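Local structure of putative agmatine deiminase (Streptococcus mutans, 2EWO) at residues A[63-68]-A[87-92]; A[31-36]-A[91-96]. The protein probably hydrolyses agmatine to N-carbamoylputrescine and ammonia, as an agmatine deiminase. All coordinates share one frame; numbering follows the deposited sequence.

Contact 1 pairs two parallel strands, 62-66 and 86-90, of a four-stranded mixed sheet, and contact 2 joins the loops that leave two strands of that same sheet, 24-29 and 86-90. Their centres lie about 11 Å apart. Along the chain, residues 31-36 come first, then 63-68 after helix 43-57, then 87-92 after helix 71-79; both contacts finish on one piece of chain, sharing Met-91 and Thr-92. They also touch directly, where Trp-31 packs on Leu-64 and Val-66. Together they follow the chain from the strand outermost within this subunit into the loops beyond the strand ends, consistent with where relatives of the alpha/beta-propeller fold form their active site.

Contact 1: A[63-68]-A[87-92]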
# COMPACT_ATOMS: atom_id res chain seq x y z
N SER A 63 -21.91 -2.99 -10.21
CA SER A 63 -20.58 -3.54 -9.92
C SER A 63 -19.73 -2.41 -9.38
O SER A 63 -19.07 -1.68 -10.12
CB SER A 63 -19.93 -4.09 -11.20
OG SER A 63 -20.52 -5.33 -11.55
N LEU A 64 -19.76 -2.27 -8.06
CA LEU A 64 -19.03 -1.24 -7.34
C LEU A 64 -17.59 -1.69 -7.05
O LEU A 64 -17.36 -2.57 -6.22
CB LEU A 64 -19.79 -0.99 -6.04
CG LEU A 64 -19.45 0.25 -5.23
CD1 LEU A 64 -19.79 1.47 -6.07
CD2 LEU A 64 -20.20 0.25 -3.92
N CYS A 65 -16.61 -1.08 -7.72
CA CYS A 65 -15.20 -1.46 -7.51
C CYS A 65 -14.46 -0.53 -6.57
O CYS A 65 -14.17 0.60 -6.93
CB CYS A 65 -14.48 -1.47 -8.84
SG CYS A 65 -15.45 -2.21 -10.12
N VAL A 66 -14.11 -1.00 -5.37
CA VAL A 66 -13.41 -0.09 -4.48
C VAL A 66 -12.01 -0.52 -4.09
O VAL A 66 -11.71 -1.72 -3.98
CB VAL A 66 -14.26 0.22 -3.20
CG1 VAL A 66 -15.73 0.31 -3.58
CG2 VAL A 66 -14.04 -0.83 -2.13
N PRO A 67 -11.10 0.46 -3.92
CA PRO A 67 -9.73 0.17 -3.53
C PRO A 67 -9.79 -0.65 -2.27
O PRO A 67 -10.74 -0.52 -1.51
CB PRO A 67 -9.16 1.56 -3.29
CG PRO A 67 -9.78 2.33 -4.40
CD PRO A 67 -11.23 1.86 -4.35
N PRO A 68 -8.80 -1.52 -2.06
CA PRO A 68 -8.62 -2.43 -0.93
C PRO A 68 -8.71 -1.78 0.44
O PRO A 68 -9.09 -2.42 1.42
CB PRO A 68 -7.24 -3.01 -1.18
CG PRO A 68 -7.21 -3.07 -2.68
CD PRO A 68 -7.73 -1.73 -3.06
N ARG A 87 -22.77 -5.68 -6.14
CA ARG A 87 -21.60 -6.45 -5.71
C ARG A 87 -20.37 -5.56 -5.59
O ARG A 87 -20.11 -4.72 -6.46
CB ARG A 87 -21.29 -7.60 -6.68
CG ARG A 87 -20.82 -7.18 -8.07
CD ARG A 87 -20.37 -8.40 -8.85
NE ARG A 87 -19.99 -8.10 -10.23
CZ ARG A 87 -19.55 -9.00 -11.09
NH1 ARG A 87 -19.44 -10.27 -10.72
NH2 ARG A 87 -19.22 -8.65 -12.33
N ILE A 88 -19.63 -5.74 -4.51
CA ILE A 88 -18.43 -4.96 -4.29
C ILE A 88 -17.20 -5.77 -4.67
O ILE A 88 -16.86 -6.74 -3.99
CB ILE A 88 -18.29 -4.56 -2.80
CG1 ILE A 88 -19.49 -3.71 -2.35
CG2 ILE A 88 -17.03 -3.77 -2.62
CD1 ILE A 88 -20.79 -4.50 -2.16
N ILE A 89 -16.54 -5.40 -5.77
CA ILE A 89 -15.32 -6.10 -6.20
C ILE A 89 -14.12 -5.22 -5.87
O ILE A 89 -14.17 -4.00 -6.01
CB ILE A 89 -15.27 -6.42 -7.74
CG1 ILE A 89 -15.49 -5.15 -8.56
CG2 ILE A 89 -16.31 -7.48 -8.09
CD1 ILE A 89 -16.91 -4.62 -8.50
N GLU A 90 -13.04 -5.84 -5.42
CA GLU A 90 -11.84 -5.09 -5.07
C GLU A 90 -11.11 -4.58 -6.30
O GLU A 90 -10.75 -5.37 -7.18
CB GLU A 90 -10.88 -5.96 -4.28
CG GLU A 90 -9.77 -5.15 -3.69
CD GLU A 90 -8.52 -5.96 -3.53
OE1 GLU A 90 -8.57 -6.98 -2.82
OE2 GLU A 90 -7.49 -5.57 -4.12
N MSE A 91 -10.87 -3.27 -6.36
CA MSE A 91 -10.15 -2.69 -7.48
C MSE A 91 -9.51 -1.36 -7.13
O MSE A 91 -10.18 -0.48 -6.60
CB MSE A 91 -11.09 -2.50 -8.66
CG MSE A 91 -10.36 -2.20 -9.95
SE MSE A 91 -11.51 -2.23 -11.52
CE MSE A 91 -12.42 -3.92 -11.25
N THR A 92 -8.21 -1.21 -7.41
CA THR A 92 -7.48 0.04 -7.12
C THR A 92 -7.67 1.07 -8.23
O THR A 92 -7.84 0.72 -9.39
CB THR A 92 -5.94 -0.19 -6.99
OG1 THR A 92 -5.40 -0.55 -8.26
CG2 THR A 92 -5.62 -1.26 -5.98
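Arg-87 and Ser-63, paired across two parallel strands, also meet through their side chains. From CB the arginine runs extended: CG is 4.0 Å from Ser-63 OG and about as near Ser-63 CA, CD passes Ser-63 OG, and NE donates to that hydroxyl (NE to OG 3.1 Å) in a nearly straight bond of 166°. The oxygen lies in the guanidinium plane, with NH2 farther from it; Glu-148 gives the guanidinium a long, weak ion pair. Backbone bonds continue the pairing from Leu-64 N to Arg-87 O, Ile-89 N to Leu-64 O and Val-66 N to Ile-89 O. Beyond them Met-91 N bonds to Val-66 O (3.0 Å). Cys-65 and Ile-89 share the face of Ser-63 and Arg-87; chi1 of 54° sets Ile-89 CG1 between its backbone N and carbonyl carbon, against Cys-65 SG. Met-91 CB packs on Cys-65 CB, 3.5 Å away. The carboxylate of Glu-90 lies beside Pro-68 and forms a salt bridge with Lys-143 of the second subunit. This is a right-handed beta-alpha-beta unit: helix 71-79 covers the face of Leu-64, Val-66 and Ile-88, and strand 24-29 continues the sheet beside strand 62-66.

Contact 2: A[31-36]-A[91-96]; sequences WPWRND and MTNDDA
Pro-32 and Ala-96 bring the two irregular backbones closest, their CA atoms 5.1 Å apart, and neither segment forms regular helix or strand. The methyl of Ala-96 points toward residues 31-36 and rests against the backbone at the Trp-31 to Pro-32 junction, with Ala-96 CB 3.5 Å from Pro-32 N and similarly near Trp-31 N; the proline ring touches it through CD.

Trp-33 supplies the main polar link. Its chi1 of 63° puts CG between the backbone N and the carbonyl carbon, and the indole extends past the side chain of Asn-93, running the opposite way. NE1 donates to Asn-93 O at 2.8 Å, a bent bond (138°) with the oxygen somewhat out of the indole plane. The same N-H makes a weak second bond to Asn-93 OD1, which lies in the ring plane, so one donor is shared by the backbone and side-chain oxygens of a single residue.

Arg-34 bends at chi3 (-47°), which takes NE out of the extended course that CB, CG and CD follow. CD lies against Asp-94 O, and NH1 donates to that oxygen at 3.2 Å from above the carbonyl plane, while NH2 forms a salt bridge with Asp-36 OD2 whose hydrogen bond is weak. Asp-95 crosses the arginine at about a right angle, its OD1 3.7 Å from Arg-34 CG; its carboxylate is held mainly by Trp-97 and Trp-38. The contact thus ties together the loops following strands 24-29 and 86-90. Helix 43-57 packs on Pro-32 and Ala-96 through Phe-49, while Asp-137 of helix 137-146 accepts a hydrogen bond from Asp-94 N.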
# COMPACT_ATOMS: atom_id res chain seq x y z
N TRP A 31 -14.84 4.15 -6.74
CA TRP A 31 -15.07 4.66 -5.40
C TRP A 31 -14.11 5.78 -5.04
O TRP A 31 -12.90 5.57 -4.97
CB TRP A 31 -14.93 3.53 -4.39
CG TRP A 31 -15.39 3.87 -3.01
CD1 TRP A 31 -14.61 4.26 -1.94
CD2 TRP A 31 -16.73 3.78 -2.52
NE1 TRP A 31 -15.39 4.40 -0.82
CE2 TRP A 31 -16.69 4.11 -1.14
CE3 TRP A 31 -17.95 3.45 -3.10
CZ2 TRP A 31 -17.84 4.12 -0.35
CZ3 TRP A 31 -19.09 3.45 -2.32
CH2 TRP A 31 -19.03 3.79 -0.95
N PRO A 32 -14.64 6.98 -4.78
CA PRO A 32 -13.82 8.14 -4.42
C PRO A 32 -13.09 7.98 -3.10
O PRO A 32 -13.65 7.48 -2.13
CB PRO A 32 -14.84 9.26 -4.37
CG PRO A 32 -16.06 8.56 -3.85
CD PRO A 32 -16.07 7.31 -4.70
N TRP A 33 -11.84 8.42 -3.07
CA TRP A 33 -11.05 8.32 -1.85
C TRP A 33 -10.01 9.42 -1.61
O TRP A 33 -9.87 9.90 -0.49
CB TRP A 33 -10.34 6.94 -1.77
CG TRP A 33 -9.34 6.71 -2.87
CD1 TRP A 33 -9.60 6.30 -4.15
CD2 TRP A 33 -7.94 7.03 -2.83
NE1 TRP A 33 -8.46 6.35 -4.91
CE2 TRP A 33 -7.43 6.80 -4.13
CE3 TRP A 33 -7.08 7.50 -1.83
CZ2 TRP A 33 -6.09 7.03 -4.45
CZ3 TRP A 33 -5.74 7.73 -2.15
CH2 TRP A 33 -5.26 7.49 -3.45
N ARG A 34 -9.30 9.84 -2.65
CA ARG A 34 -8.24 10.83 -2.45
C ARG A 34 -8.65 12.22 -1.94
O ARG A 34 -9.56 12.85 -2.47
CB ARG A 34 -7.41 10.97 -3.72
CG ARG A 34 -8.16 11.45 -4.92
CD ARG A 34 -7.25 11.44 -6.13
NE ARG A 34 -5.96 12.05 -5.83
CZ ARG A 34 -4.83 11.77 -6.47
NH1 ARG A 34 -4.84 10.88 -7.46
NH2 ARG A 34 -3.70 12.37 -6.12
N ASN A 35 -7.95 12.68 -0.90
CA ASN A 35 -8.21 13.99 -0.30
C ASN A 35 -7.72 15.15 -1.17
O ASN A 35 -8.01 16.32 -0.89
CB ASN A 35 -7.54 14.06 1.08
CG ASN A 35 -7.88 12.87 1.94
OD1 ASN A 35 -8.40 11.87 1.45
ND2 ASN A 35 -7.56 12.96 3.23
N ASP A 36 -6.95 14.82 -2.21
CA ASP A 36 -6.41 15.81 -3.13
C ASP A 36 -7.56 16.42 -3.90
O ASP A 36 -7.47 17.56 -4.34
CB ASP A 36 -5.46 15.14 -4.14
CG ASP A 36 -4.31 14.40 -3.48
OD1 ASP A 36 -4.57 13.54 -2.60
OD2 ASP A 36 -3.14 14.67 -3.87
N MSE A 91 -10.87 -3.27 -6.36
CA MSE A 91 -10.15 -2.69 -7.48
C MSE A 91 -9.51 -1.36 -7.13
O MSE A 91 -10.18 -0.48 -6.60
CB MSE A 91 -11.09 -2.50 -8.66
CG MSE A 91 -10.36 -2.20 -9.95
SE MSE A 91 -11.51 -2.23 -11.52
CE MSE A 91 -12.42 -3.92 -11.25
N THR A 92 -8.21 -1.21 -7.41
CA THR A 92 -7.48 0.04 -7.12
C THR A 92 -7.67 1.07 -8.23
O THR A 92 -7.84 0.72 -9.39
CB THR A 92 -5.94 -0.19 -6.99
OG1 THR A 92 -5.40 -0.55 -8.26
CG2 THR A 92 -5.62 -1.26 -5.98
N ASN A 93 -7.63 2.35 -7.86
CA ASN A 93 -7.78 3.43 -8.83
C ASN A 93 -7.27 4.71 -8.21
O ASN A 93 -7.34 4.89 -6.99
CB ASN A 93 -9.25 3.63 -9.18
CG ASN A 93 -10.07 4.08 -7.99
OD1 ASN A 93 -9.90 5.19 -7.49
ND2 ASN A 93 -10.96 3.20 -7.52
N ASP A 94 -6.75 5.60 -9.04
CA ASP A 94 -6.23 6.87 -8.54
C ASP A 94 -7.36 7.85 -8.27
O ASP A 94 -7.22 8.76 -7.44
CB ASP A 94 -5.24 7.44 -9.55
CG ASP A 94 -4.06 6.53 -9.77
OD1 ASP A 94 -3.36 6.25 -8.78
OD2 ASP A 94 -3.84 6.10 -10.93
N ASP A 95 -8.46 7.64 -8.98
CA ASP A 95 -9.67 8.45 -8.84
C ASP A 95 -10.84 7.73 -9.46
O ASP A 95 -10.67 6.98 -10.42
CB ASP A 95 -9.50 9.81 -9.48
CG ASP A 95 -10.15 10.90 -8.67
OD1 ASP A 95 -10.62 10.57 -7.56
OD2 ASP A 95 -10.18 12.06 -9.11
N ALA A 96 -12.04 7.98 -8.92
CA ALA A 96 -13.27 7.33 -9.38
C ALA A 96 -13.91 7.94 -10.62
O ALA A 96 -14.78 8.79 -10.50
CB ALA A 96 -14.28 7.31 -8.24